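Local coordinates for predicted flavin-nucleotide-binding protein from COG3576 family structurally related to pyridoxine 5'-phosphate oxidase (Lactobacillus delbrueckii subsp. bulgaricus, PDB 2HTD) that probably binds a flavin nucleotide and may act as an oxidoreductase related to pyridoxamine 5'-phosphate oxidase, although its own substrate is not established, at residues N34-N39 and V101-T106; V41-V46 and N51-P56; G58-L63 and V131-E136; Q69-T74 and A121-P126. All coordinates share one frame; numbering follows the deposited sequence.

From the N terminus, helix 30-38 opens contact 1, which closes only at strand 99-110 and lays the helix across the sheet. Nested inside that loop, contact 2 zips up the hairpin of strands 41-46 and 52-57 and is complete before contact 3 begins. Contact 3 runs from the turn and short strand after the hairpin to strand 129-139, so its segments alternate with those of contact 1; the two meet where strands 99-110 and 129-139 pair. Contact 4, nested within contact 3 and also crossing contact 1, ties the end of strand 67-72 to the loop after helix 114-120. Contacts 3 and 4 share one sulfate.

Contact 1. Residues N34-N39 and V101-T106; sequences NLFKNN and VRVLAT. With SO4 (sulfate ion), chain E.
Leu-35 and Phe-36, neighbours on helix 34-38, both come down on Val-101 of the strand, and the tight part of this contact is centred on one methyl group, Val-101 CG1. The ring of Phe-36 puts CE2 3.5 Å from Val-101 CG1, approaching at roughly a right angle to the valine side chain. From the other residue, Leu-35 CD1 lies 3.7 Å from the same Val-101 CG1. What brings that methyl within reach of both is the valine torsion: CG1 sits between the backbone N and the carbonyl carbon (chi1 60°). Two residues along the strand, Val-103 extends the apolar patch more loosely, with its CG1 4.0 Å from Phe-36 CZ. All four side chains are buried, and the interaction between the segments is purely apolar.

The outer side of the helix is different: Lys-37 and Asn-38 are exposed and take no part. Past the helix end, Asn-39 folds back so that ND2 donates to Leu-35 O at 3.1 Å, in the carbonyl plane and on a lone pair. On the strand, Arg-102 points away from the helix, and its NH2 donates to sulfate O1 at 3.0 Å; Glu-77, Ala-78 and Gln-53 of the second subunit also bind this ion, which thus sits at the dimer interface.

Helix 34-38 runs almost square across strand 101-106, at 95° between their directions and 9.7 Å between axes. Phe-36 also touches Leu-90 and Ala-92 of neighbouring strand 88-94 and Val-62 of strand 61-64, while Val-101 reaches Val-138 of strand 129-139.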
loop_
_atom_site.group_PDB
_atom_site.type_symbol
_atom_site.label_atom_id
_atom_site.label_comp_id
_atom_site.label_asym_id
_atom_site.label_seq_id
_atom_site.Cartn_x
_atom_site.Cartn_y
_atom_site.Cartn_z
ATOM N N ASN B 34 -16.415 -0.962 -8.763
ATOM C CA ASN B 34 -16.686 -2.274 -8.151
ATOM C C ASN B 34 -15.472 -2.929 -7.550
ATOM O O ASN B 34 -15.577 -3.606 -6.529
ATOM C CB ASN B 34 -17.363 -3.173 -9.158
ATOM C CG ASN B 34 -18.796 -2.771 -9.381
ATOM O OD1 ASN B 34 -19.445 -2.244 -8.470
ATOM N ND2 ASN B 34 -19.314 -3.030 -10.580
ATOM N N LEU B 35 -14.289 -2.682 -8.099
ATOM C CA LEU B 35 -13.082 -3.124 -7.382
ATOM C C LEU B 35 -12.964 -2.561 -5.958
ATOM O O LEU B 35 -12.667 -3.301 -5.021
ATOM C CB LEU B 35 -11.800 -2.785 -8.152
ATOM C CG LEU B 35 -11.417 -3.743 -9.285
ATOM C CD1 LEU B 35 -10.343 -3.128 -10.190
ATOM C CD2 LEU B 35 -10.900 -5.062 -8.715
ATOM N N PHE B 36 -13.181 -1.239 -5.844
ATOM C CA PHE B 36 -13.160 -0.563 -4.564
ATOM C C PHE B 36 -14.247 -1.031 -3.632
ATOM O O PHE B 36 -13.996 -1.189 -2.445
ATOM C CB PHE B 36 -13.194 0.976 -4.677
ATOM C CG PHE B 36 -11.858 1.585 -4.974
ATOM C CD1 PHE B 36 -10.869 1.653 -4.009
ATOM C CD2 PHE B 36 -11.582 2.040 -6.248
ATOM C CE1 PHE B 36 -9.630 2.198 -4.314
ATOM C CE2 PHE B 36 -10.348 2.576 -6.548
ATOM C CZ PHE B 36 -9.374 2.661 -5.576
ATOM N N LYS B 37 -15.418 -1.292 -4.171
ATOM C CA LYS B 37 -16.531 -1.763 -3.352
ATOM C C LYS B 37 -16.341 -3.175 -2.803
ATOM O O LYS B 37 -16.773 -3.448 -1.680
ATOM C CB LYS B 37 -17.836 -1.699 -4.141
ATOM C CG LYS B 37 -18.350 -0.321 -4.302
ATOM C CD LYS B 37 -19.738 -0.359 -4.983
ATOM C CE LYS B 37 -20.286 1.029 -5.182
ATOM N NZ LYS B 37 -21.545 1.028 -5.988
ATOM N N ASN B 38 -15.741 -4.056 -3.602
ATOM C CA ASN B 38 -15.813 -5.507 -3.401
ATOM C C ASN B 38 -14.566 -6.110 -2.785
ATOM O O ASN B 38 -14.537 -7.309 -2.446
ATOM C CB ASN B 38 -16.047 -6.230 -4.742
ATOM C CG ASN B 38 -17.423 -5.922 -5.364
ATOM O OD1 ASN B 38 -18.302 -5.337 -4.733
ATOM N ND2 ASN B 38 -17.585 -6.307 -6.614
ATOM N N ASN B 39 -13.501 -5.330 -2.685
ATOM C CA ASN B 39 -12.240 -5.854 -2.168
ATOM C C ASN B 39 -11.718 -5.025 -1.014
ATOM O O ASN B 39 -12.085 -3.871 -0.839
ATOM C CB ASN B 39 -11.193 -5.895 -3.296
ATOM C CG ASN B 39 -11.567 -6.826 -4.381
ATOM O OD1 ASN B 39 -11.377 -8.046 -4.254
ATOM N ND2 ASN B 39 -12.162 -6.283 -5.470
ATOM N N VAL B 101 -6.892 -1.487 -9.540
ATOM C CA VAL B 101 -6.920 -0.054 -9.816
ATOM C C VAL B 101 -6.282 0.677 -8.657
ATOM O O VAL B 101 -6.399 0.235 -7.516
ATOM C CB VAL B 101 -8.344 0.443 -10.076
ATOM C CG1 VAL B 101 -9.287 0.209 -8.869
ATOM C CG2 VAL B 101 -8.329 1.902 -10.411
ATOM N N ARG B 102 -5.592 1.780 -8.939
ATOM C CA ARG B 102 -4.984 2.592 -7.902
ATOM C C ARG B 102 -5.398 3.996 -8.121
ATOM O O ARG B 102 -5.637 4.401 -9.270
ATOM C CB ARG B 102 -3.447 2.497 -7.962
ATOM C CG ARG B 102 -2.731 3.579 -7.196
ATOM C CD ARG B 102 -1.309 3.151 -6.852
ATOM N NE ARG B 102 -0.565 2.690 -8.029
ATOM C CZ ARG B 102 0.079 3.494 -8.878
ATOM N NH1 ARG B 102 0.093 4.831 -8.719
ATOM N NH2 ARG B 102 0.716 2.972 -9.905
ATOM N N VAL B 103 -5.533 4.758 -7.049
ATOM C CA VAL B 103 -5.751 6.174 -7.184
ATOM C C VAL B 103 -4.748 6.949 -6.371
ATOM O O VAL B 103 -4.162 6.446 -5.446
ATOM C CB VAL B 103 -7.181 6.616 -6.799
ATOM C CG1 VAL B 103 -8.219 5.877 -7.649
ATOM C CG2 VAL B 103 -7.442 6.457 -5.334
ATOM N N LEU B 104 -4.546 8.191 -6.779
ATOM C CA LEU B 104 -3.867 9.210 -5.972
ATOM C C LEU B 104 -4.965 10.211 -5.628
ATOM O O LEU B 104 -5.713 10.651 -6.510
ATOM C CB LEU B 104 -2.725 9.902 -6.761
ATOM C CG LEU B 104 -1.947 10.987 -6.024
ATOM C CD1 LEU B 104 -1.220 10.404 -4.805
ATOM C CD2 LEU B 104 -0.956 11.655 -6.971
ATOM N N ALA B 105 -5.051 10.567 -4.342
ATOM C CA ALA B 105 -6.126 11.430 -3.846
ATOM C C ALA B 105 -5.601 12.427 -2.824
ATOM O O ALA B 105 -4.566 12.218 -2.175
ATOM C CB ALA B 105 -7.221 10.593 -3.213
ATOM N N THR B 106 -6.343 13.516 -2.674
ATOM C CA THR B 106 -6.145 14.427 -1.566
ATOM C C THR B 106 -7.230 14.150 -0.540
ATOM O O THR B 106 -8.325 13.789 -0.907
ATOM C CB THR B 106 -6.213 15.893 -2.050
ATOM O OG1 THR B 106 -7.484 16.121 -2.613
ATOM C CG2 THR B 106 -5.165 16.180 -3.095
HETATM S S SO4 E . 2.571 -0.266 -10.159
HETATM O O1 SO4 E . 1.609 0.206 -9.143
HETATM O O2 SO4 E . 2.636 0.750 -11.220
HETATM O O3 SO4 E . 3.905 -0.557 -9.535
HETATM O O4 SO4 E . 2.131 -1.504 -10.796
#

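Contact 2. Residues V41-V46 and N51-P56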
loop_
_atom_site.group_PDB
_atom_site.type_symbol
_atom_site.label_atom_id
_atom_site.label_comp_id
_atom_site.label_asym_id
_atom_site.label_seq_id
_atom_site.Cartn_x
_atom_site.Cartn_y
_atom_site.Cartn_z
ATOM N N VAL B 41 -9.401 -2.686 0.572
ATOM C CA VAL B 41 -8.569 -1.605 0.030
ATOM C C VAL B 41 -7.359 -1.378 0.929
ATOM O O VAL B 41 -7.471 -1.412 2.155
ATOM C CB VAL B 41 -9.429 -0.337 -0.123
ATOM C CG1 VAL B 41 -8.626 0.890 -0.581
ATOM C CG2 VAL B 41 -10.531 -0.696 -1.114
ATOM N N TYR B 42 -6.214 -1.104 0.295
ATOM C CA TYR B 42 -4.994 -0.719 1.013
ATOM C C TYR B 42 -4.676 0.712 0.702
ATOM O O TYR B 42 -4.889 1.176 -0.424
ATOM C CB TYR B 42 -3.789 -1.617 0.658
ATOM C CG TYR B 42 -3.827 -2.895 1.399
ATOM C CD1 TYR B 42 -4.772 -3.882 1.083
ATOM C CD2 TYR B 42 -2.963 -3.153 2.444
ATOM C CE1 TYR B 42 -4.836 -5.056 1.808
ATOM C CE2 TYR B 42 -3.033 -4.298 3.163
ATOM C CZ TYR B 42 -3.957 -5.269 2.844
ATOM O OH TYR B 42 -3.914 -6.396 3.636
ATOM N N LEU B 43 -4.221 1.430 1.709
ATOM C CA LEU B 43 -3.968 2.857 1.644
ATOM C C LEU B 43 -2.533 3.157 2.032
ATOM O O LEU B 43 -2.008 2.574 2.963
ATOM C CB LEU B 43 -4.938 3.569 2.589
ATOM C CG LEU B 43 -4.945 5.024 2.981
ATOM C CD1 LEU B 43 -6.319 5.314 3.559
ATOM C CD2 LEU B 43 -3.879 5.344 4.012
ATOM N N ALA B 44 -1.938 4.127 1.344
ATOM C CA ALA B 44 -0.561 4.522 1.565
ATOM C C ALA B 44 -0.499 6.016 1.751
ATOM O O ALA B 44 -1.237 6.760 1.086
ATOM C CB ALA B 44 0.334 4.100 0.390
ATOM N N THR B 45 0.362 6.434 2.676
ATOM C CA THR B 45 0.617 7.833 3.016
ATOM C C THR B 45 2.116 8.019 3.147
ATOM O O THR B 45 2.890 7.063 3.076
ATOM C CB THR B 45 -0.074 8.244 4.348
ATOM O OG1 THR B 45 0.490 7.517 5.447
ATOM C CG2 THR B 45 -1.591 8.043 4.279
ATOM N N VAL B 46 2.523 9.267 3.359
ATOM C CA VAL B 46 3.930 9.636 3.416
ATOM C C VAL B 46 4.196 10.279 4.754
ATOM O O VAL B 46 3.478 11.195 5.186
ATOM C CB VAL B 46 4.235 10.636 2.321
ATOM C CG1 VAL B 46 5.679 10.973 2.305
ATOM C CG2 VAL B 46 3.793 10.120 0.960
ATOM N N ASN B 51 9.011 9.118 3.766
ATOM C CA ASN B 51 8.942 7.677 3.528
ATOM C C ASN B 51 7.527 7.185 3.472
ATOM O O ASN B 51 6.652 7.725 4.136
ATOM C CB ASN B 51 9.702 6.941 4.631
ATOM C CG ASN B 51 11.186 7.187 4.533
ATOM O OD1 ASN B 51 11.715 7.276 3.414
ATOM N ND2 ASN B 51 11.882 7.284 5.673
ATOM N N PRO B 52 7.288 6.124 2.698
ATOM C CA PRO B 52 5.954 5.584 2.641
ATOM C C PRO B 52 5.520 4.807 3.880
ATOM O O PRO B 52 6.338 4.289 4.630
ATOM C CB PRO B 52 6.035 4.638 1.458
ATOM C CG PRO B 52 7.460 4.211 1.432
ATOM C CD PRO B 52 8.218 5.402 1.795
ATOM N N GLN B 53 4.206 4.736 4.035
ATOM C CA GLN B 53 3.530 3.938 5.062
ATOM C C GLN B 53 2.368 3.257 4.373
ATOM O O GLN B 53 1.831 3.797 3.418
ATOM C CB GLN B 53 3.014 4.852 6.179
ATOM C CG GLN B 53 1.910 4.323 7.132
ATOM C CD GLN B 53 0.452 4.166 6.539
ATOM O OE1 GLN B 53 -0.070 4.958 5.711
ATOM N NE2 GLN B 53 -0.214 3.106 6.990
ATOM N N VAL B 54 1.986 2.048 4.799
ATOM C CA VAL B 54 0.867 1.348 4.086
ATOM C C VAL B 54 0.098 0.443 5.030
ATOM O O VAL B 54 0.680 -0.190 5.924
ATOM C CB VAL B 54 1.407 0.509 2.852
ATOM C CG1 VAL B 54 2.456 -0.491 3.290
ATOM C CG2 VAL B 54 0.271 -0.183 2.070
ATOM N N GLY B 55 -1.207 0.384 4.833
ATOM C CA GLY B 55 -2.056 -0.496 5.637
ATOM C C GLY B 55 -3.449 -0.633 5.024
ATOM O O GLY B 55 -3.845 0.131 4.167
ATOM N N PRO B 56 -4.190 -1.652 5.465
ATOM C CA PRO B 56 -5.528 -1.966 5.002
ATOM C C PRO B 56 -6.571 -0.982 5.540
ATOM O O PRO B 56 -6.389 -0.492 6.661
ATOM C CB PRO B 56 -5.761 -3.359 5.588
ATOM C CG PRO B 56 -4.902 -3.450 6.870
ATOM C CD PRO B 56 -3.699 -2.603 6.498
HETATM O O HOH W 1 -2.312 3.349 5.706
#
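Thr-45 OG1 donates to Gln-53 OE1 at 2.6 Å, a short side-chain bond between residues that are also paired through their backbones. The hydroxyl stands 22° out of the amide carbonyl plane. Gln-53 reaches it because its chain bends at chi2 (-72°), and the other end of the same amide, NE2, donates to a water, at an unusually short 2.5 Å from NE2 to the water oxygen, that in turn donates to Leu-43 O. Among the residues facing the other way, Pro-56 CB lies over a face of the Tyr-42 ring, a CH-pi contact 4.0 Å from the centroid, while Val-54 CG2 comes to the ring edge. With an alanine at Tyr-42 there is no ring for Pro-56 CB to lie against, which would probably open a gap beside the proline and leave Tyr-42 of the second subunit without its stacking mate.

These contacts are set by an antiparallel beta hairpin. Leu-43 with Gly-55 and Thr-45 with Gln-53 are its hydrogen-bonded pairs; Leu-43 N to Gly-55 O, at 2.8 Å, is almost straight (175°). Farther out, Asn-81 also bonds Thr-45 OG1, and helix 77-83 packs on Leu-43, Thr-45 and Gln-53. On the Tyr-42 side, Val-54 meets Val-54 of the second subunit.

Contact 3. Residues G58-L63 and V131-E136; sequences GSMTVL and VNLNIE. With SO4 (sulfate ion), chain I.
Met-60, a selenomethionine, and Leu-133 meet in the interior of what is probably the FMN-binding split barrel of the pyridoxamine 5'-phosphate oxidase family, where the turn entering strand 61-62 comes near strand 131-136. Their apolar contact is slight: Met-60 SE lies 4.0 Å from Leu-133 CD1, the side chains crossing at about a right angle. The methionine chain gets there by bending at both chi2 (67°) and chi3 (52°). Leu-90 of strand 88-94 touches both residues, and Tyr-70 packs on Met-60.

At the other end of the contact an apolar group meets a polar one. Leu-63 CD1 rests 3.6 Å from Asn-132 ND2, again with the side chains crossing. The asparagine is buried, and its amide is satisfied from elsewhere: OD1 accepts from Gln-69 NE2, and ND2 is hydrogen-bonded to Tyr-115 OH, two bonds that would fix its rotation.

Anion binding makes the third group. The turn at Gly-58 and Ser-59 holds a sulfate, probably from the crystallisation liquor, which Lys-73 also binds. Gly-58 N donates to O3 at 2.9 Å, whereas a single oxygen, O4, is gripped twice by Ser-59, from N at 3.0 Å and from OG at 2.6 Å.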
loop_
_atom_site.group_PDB
_atom_site.type_symbol
_atom_site.label_atom_id
_atom_site.label_comp_id
_atom_site.label_asym_id
_atom_site.label_seq_id
_atom_site.Cartn_x
_atom_site.Cartn_y
_atom_site.Cartn_z
ATOM N N GLY B 58 -10.672 -1.266 5.842
ATOM C CA GLY B 58 -11.906 -2.001 5.592
ATOM C C GLY B 58 -13.142 -1.157 5.330
ATOM O O GLY B 58 -14.115 -1.628 4.734
ATOM N N SER B 59 -13.132 0.089 5.803
ATOM C CA SER B 59 -14.343 0.945 5.725
ATOM C C SER B 59 -14.449 1.798 4.471
ATOM O O SER B 59 -15.306 2.681 4.406
ATOM C CB SER B 59 -14.405 1.854 6.932
ATOM O OG SER B 59 -13.263 2.663 6.963
HETATM N N MSE B 60 -13.602 1.558 3.471
HETATM C CA MSE B 60 -13.622 2.352 2.251
HETATM C C MSE B 60 -14.928 2.198 1.510
HETATM O O MSE B 60 -15.443 1.085 1.388
HETATM C CB MSE B 60 -12.473 1.916 1.326
HETATM C CG MSE B 60 -12.144 2.896 0.214
HETATM SE SE MSE B 60 -11.443 4.507 0.855
HETATM C CE MSE B 60 -10.079 3.887 1.945
ATOM N N THR B 61 -15.490 3.314 1.067
ATOM C CA THR B 61 -16.609 3.336 0.152
ATOM C C THR B 61 -16.415 4.338 -0.968
ATOM O O THR B 61 -15.531 5.199 -0.927
ATOM C CB THR B 61 -17.928 3.635 0.874
ATOM O OG1 THR B 61 -17.952 4.988 1.309
ATOM C CG2 THR B 61 -18.112 2.738 2.080
ATOM N N VAL B 62 -17.283 4.227 -1.972
ATOM C CA VAL B 62 -17.215 5.053 -3.145
ATOM C C VAL B 62 -18.402 5.978 -3.067
ATOM O O VAL B 62 -19.551 5.518 -2.978
ATOM C CB VAL B 62 -17.295 4.201 -4.438
ATOM C CG1 VAL B 62 -17.246 5.123 -5.646
ATOM C CG2 VAL B 62 -16.148 3.161 -4.461
ATOM N N LEU B 63 -18.153 7.294 -3.065
ATOM C CA LEU B 63 -19.244 8.258 -3.048
ATOM C C LEU B 63 -19.749 8.546 -4.459
ATOM O O LEU B 63 -20.925 8.692 -4.698
ATOM C CB LEU B 63 -18.817 9.568 -2.386
ATOM C CG LEU B 63 -18.338 9.420 -0.944
ATOM C CD1 LEU B 63 -17.946 10.800 -0.429
ATOM C CD2 LEU B 63 -19.432 8.822 -0.124
ATOM N N VAL B 131 -13.014 10.519 6.652
ATOM C CA VAL B 131 -12.057 11.019 5.688
ATOM C C VAL B 131 -12.631 10.860 4.293
ATOM O O VAL B 131 -12.914 9.765 3.874
ATOM C CB VAL B 131 -10.741 10.297 5.762
ATOM C CG1 VAL B 131 -9.736 10.954 4.763
ATOM C CG2 VAL B 131 -10.221 10.269 7.194
ATOM N N ASN B 132 -12.798 11.972 3.596
ATOM C CA ASN B 132 -13.187 11.967 2.196
ATOM C C ASN B 132 -11.928 12.086 1.349
ATOM O O ASN B 132 -11.002 12.792 1.704
ATOM C CB ASN B 132 -14.126 13.125 1.889
ATOM C CG ASN B 132 -15.575 12.855 2.333
ATOM O OD1 ASN B 132 -15.814 12.172 3.283
ATOM N ND2 ASN B 132 -16.519 13.441 1.647
ATOM N N LEU B 133 -11.935 11.444 0.186
ATOM C CA LEU B 133 -10.753 11.381 -0.659
ATOM C C LEU B 133 -11.169 11.851 -2.029
ATOM O O LEU B 133 -12.060 11.262 -2.638
ATOM C CB LEU B 133 -10.218 9.960 -0.691
ATOM C CG LEU B 133 -9.638 9.399 0.602
ATOM C CD1 LEU B 133 -9.389 7.914 0.450
ATOM C CD2 LEU B 133 -8.377 10.124 0.926
ATOM N N ASN B 134 -10.509 12.892 -2.503
ATOM C CA ASN B 134 -10.773 13.496 -3.785
ATOM C C ASN B 134 -9.753 12.960 -4.757
ATOM O O ASN B 134 -8.558 13.257 -4.677
ATOM C CB ASN B 134 -10.670 15.022 -3.733
ATOM C CG ASN B 134 -11.402 15.636 -2.540
ATOM O OD1 ASN B 134 -12.448 15.145 -2.108
ATOM N ND2 ASN B 134 -10.830 16.702 -1.986
ATOM N N ILE B 135 -10.233 12.140 -5.678
ATOM C CA ILE B 135 -9.368 11.508 -6.624
ATOM C C ILE B 135 -8.759 12.535 -7.558
ATOM O O ILE B 135 -9.469 13.370 -8.159
ATOM C CB ILE B 135 -10.139 10.435 -7.439
ATOM C CG1 ILE B 135 -10.580 9.313 -6.483
ATOM C CG2 ILE B 135 -9.239 9.886 -8.542
ATOM C CD1 ILE B 135 -11.470 8.268 -7.096
ATOM N N GLU B 136 -7.441 12.503 -7.653
ATOM C CA GLU B 136 -6.685 13.336 -8.578
ATOM C C GLU B 136 -6.296 12.591 -9.841
ATOM O O GLU B 136 -6.269 13.168 -10.930
ATOM C CB GLU B 136 -5.390 13.815 -7.921
ATOM C CG GLU B 136 -5.564 14.790 -6.814
ATOM C CD GLU B 136 -4.217 15.398 -6.388
ATOM O OE1 GLU B 136 -3.158 14.743 -6.596
ATOM O OE2 GLU B 136 -4.223 16.541 -5.889
HETATM S S SO4 I . -11.150 0.122 9.112
HETATM O O1 SO4 I . -12.387 -0.565 9.527
HETATM O O2 SO4 I . -10.472 0.718 10.291
HETATM O O3 SO4 I . -10.148 -0.892 8.687
HETATM O O4 SO4 I . -11.431 1.119 8.069
#

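Contact 4. Residues Q69-T74 and A121-P126. With SO4 (sulfate ion), chain I; SO4 (sulfate ion), chain C.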
loop_
_atom_site.group_PDB
_atom_site.type_symbol
_atom_site.label_atom_id
_atom_site.label_comp_id
_atom_site.label_asym_id
_atom_site.label_seq_id
_atom_site.Cartn_x
_atom_site.Cartn_y
_atom_site.Cartn_z
ATOM N N GLN B 69 -14.546 7.525 0.439
ATOM C CA GLN B 69 -14.687 7.878 1.838
ATOM C C GLN B 69 -14.369 6.699 2.731
ATOM O O GLN B 69 -14.718 5.565 2.394
ATOM C CB GLN B 69 -16.127 8.360 2.081
ATOM C CG GLN B 69 -16.413 8.776 3.516
ATOM C CD GLN B 69 -17.833 9.209 3.687
ATOM O OE1 GLN B 69 -18.730 8.389 3.885
ATOM N NE2 GLN B 69 -18.063 10.516 3.619
ATOM N N TYR B 70 -13.744 6.932 3.885
ATOM C CA TYR B 70 -13.565 5.893 4.866
ATOM C C TYR B 70 -13.622 6.458 6.274
ATOM O O TYR B 70 -13.595 7.678 6.458
ATOM C CB TYR B 70 -12.255 5.140 4.640
ATOM C CG TYR B 70 -10.980 5.906 4.965
ATOM C CD1 TYR B 70 -10.394 6.702 4.016
ATOM C CD2 TYR B 70 -10.359 5.773 6.193
ATOM C CE1 TYR B 70 -9.241 7.384 4.283
ATOM C CE2 TYR B 70 -9.193 6.466 6.488
ATOM C CZ TYR B 70 -8.641 7.258 5.529
ATOM O OH TYR B 70 -7.465 7.951 5.740
ATOM N N LEU B 71 -13.729 5.568 7.259
ATOM C CA LEU B 71 -13.726 5.951 8.644
ATOM C C LEU B 71 -12.346 5.776 9.212
ATOM O O LEU B 71 -11.699 4.745 9.018
ATOM C CB LEU B 71 -14.719 5.099 9.436
ATOM C CG LEU B 71 -16.134 5.079 8.871
ATOM C CD1 LEU B 71 -17.076 4.206 9.728
ATOM C CD2 LEU B 71 -16.727 6.495 8.680
ATOM N N GLU B 72 -11.885 6.803 9.924
ATOM C CA GLU B 72 -10.635 6.720 10.630
ATOM C C GLU B 72 -10.942 6.461 12.094
ATOM O O GLU B 72 -11.378 7.358 12.825
ATOM C CB GLU B 72 -9.824 7.996 10.444
ATOM C CG GLU B 72 -8.469 7.956 11.130
ATOM C CD GLU B 72 -7.607 6.778 10.678
ATOM O OE1 GLU B 72 -7.411 6.624 9.448
ATOM O OE2 GLU B 72 -7.125 6.002 11.534
ATOM N N LYS B 73 -10.735 5.213 12.492
ATOM C CA LYS B 73 -11.060 4.749 13.843
ATOM C C LYS B 73 -9.844 4.734 14.746
ATOM O O LYS B 73 -9.959 5.000 15.912
ATOM C CB LYS B 73 -11.650 3.318 13.811
ATOM C CG LYS B 73 -12.862 3.126 12.861
ATOM C CD LYS B 73 -13.241 1.643 12.740
ATOM C CE LYS B 73 -14.291 1.391 11.669
ATOM N NZ LYS B 73 -14.539 -0.103 11.462
ATOM N N THR B 74 -8.694 4.409 14.175
ATOM C CA THR B 74 -7.463 4.160 14.926
ATOM C C THR B 74 -6.747 5.472 15.229
ATOM O O THR B 74 -6.199 5.643 16.307
ATOM C CB THR B 74 -6.542 3.174 14.135
ATOM O OG1 THR B 74 -5.277 3.020 14.786
ATOM C CG2 THR B 74 -6.289 3.663 12.745
ATOM N N ALA B 121 -23.846 8.939 11.861
ATOM C CA ALA B 121 -25.120 8.498 12.433
ATOM C C ALA B 121 -25.582 7.203 11.782
ATOM O O ALA B 121 -26.399 6.480 12.358
ATOM C CB ALA B 121 -26.186 9.565 12.261
ATOM N N LYS B 122 -25.091 6.925 10.576
ATOM C CA LYS B 122 -25.427 5.685 9.865
ATOM C C LYS B 122 -24.500 4.522 10.250
ATOM O O LYS B 122 -24.613 3.429 9.693
ATOM C CB LYS B 122 -25.364 5.921 8.357
ATOM C CG LYS B 122 -26.300 7.047 7.889
ATOM C CD LYS B 122 -26.351 7.154 6.362
ATOM C CE LYS B 122 -27.283 8.278 5.918
ATOM N N THR B 123 -23.587 4.762 11.192
ATOM C CA THR B 123 -22.583 3.780 11.589
ATOM C C THR B 123 -22.642 3.562 13.091
ATOM O O THR B 123 -23.380 4.240 13.784
ATOM C CB THR B 123 -21.174 4.291 11.275
ATOM O OG1 THR B 123 -20.788 5.229 12.291
ATOM C CG2 THR B 123 -21.137 4.974 9.877
ATOM N N GLU B 124 -21.826 2.637 13.589
ATOM C CA GLU B 124 -21.684 2.393 15.031
ATOM C C GLU B 124 -20.382 2.986 15.600
ATOM O O GLU B 124 -19.910 2.577 16.656
ATOM C CB GLU B 124 -21.753 0.889 15.334
ATOM C CG GLU B 124 -22.864 0.118 14.591
ATOM C CD GLU B 124 -24.290 0.301 15.117
ATOM O OE1 GLU B 124 -24.477 1.048 16.103
ATOM O OE2 GLU B 124 -25.221 -0.344 14.533
ATOM N N PHE B 125 -19.818 3.986 14.927
ATOM C CA PHE B 125 -18.530 4.545 15.325
ATOM C C PHE B 125 -18.617 6.072 15.393
ATOM O O PHE B 125 -17.941 6.777 14.612
ATOM C CB PHE B 125 -17.430 4.116 14.334
ATOM C CG PHE B 125 -17.243 2.627 14.247
ATOM C CD1 PHE B 125 -16.498 1.953 15.194
ATOM C CD2 PHE B 125 -17.840 1.893 13.229
ATOM C CE1 PHE B 125 -16.353 0.559 15.133
ATOM C CE2 PHE B 125 -17.682 0.520 13.169
ATOM C CZ PHE B 125 -16.950 -0.145 14.120
ATOM N N PRO B 126 -19.421 6.593 16.343
ATOM C CA PRO B 126 -19.681 8.030 16.410
ATOM C C PRO B 126 -18.444 8.875 16.675
ATOM O O PRO B 126 -18.467 10.062 16.417
ATOM C CB PRO B 126 -20.674 8.149 17.587
ATOM C CG PRO B 126 -20.459 6.939 18.387
ATOM C CD PRO B 126 -20.171 5.873 17.394
HETATM S S SO4 I . -11.150 0.122 9.112
HETATM O O1 SO4 I . -12.387 -0.565 9.527
HETATM O O2 SO4 I . -10.472 0.718 10.291
HETATM O O3 SO4 I . -10.148 -0.892 8.687
HETATM O O4 SO4 I . -11.431 1.119 8.069
HETATM S S SO4 C . -1.983 2.979 11.424
HETATM O O1 SO4 C . -3.310 3.147 12.013
HETATM O O2 SO4 C . -1.901 3.811 10.232
HETATM O O3 SO4 C . -0.969 3.344 12.418
HETATM O O4 SO4 C . -1.796 1.564 11.156
#
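Lys-73 and Phe-125 mark the nearest backbone approach, 7.6 Å between their CA atoms, where the end of strand 69-72 faces an irregular loop, so side chains alone bridge the gap. Lys-73 runs extended over one face of the Phe-125 ring. Its CE is 3.8 Å from the ring centroid, only 9° off the normal, making a CH-pi contact. One atom farther, NZ forms a cation-pi interaction 4.0 Å from that centroid, displaced toward CE2 and CZ. The ammonium also donates to O1 of the chain I sulfate, 2.9 Å from Lys-73 NZ, so the charge has both a ring and an anion as partners.

Beside this pair, Leu-71 CD1 meets Thr-123 CG2 tip to tip at 4.1 Å, and the same CD1 lies 4.3 Å from Phe-125 CD2. The threonine's other branch turns back into its own loop: with OG1 between the backbone N and carbonyl carbon (chi1 79°), it accepts from Phe-125 N at 3.1 Å and is hydrogen-bonded to Leu-120 O. A valine at Thr-123 has no hydroxyl, which would probably leave Phe-125 N without this acceptor and the loop free to shift the ring off Lys-73.

Leu-120 of helix 114-120 also touches Leu-71, and the sulfate is the one held by the 58-59 turn. The bond from Phe-125 N to Thr-123 OG1 closes an ST turn, which here presents an aromatic face to a lysine at a surface anion site.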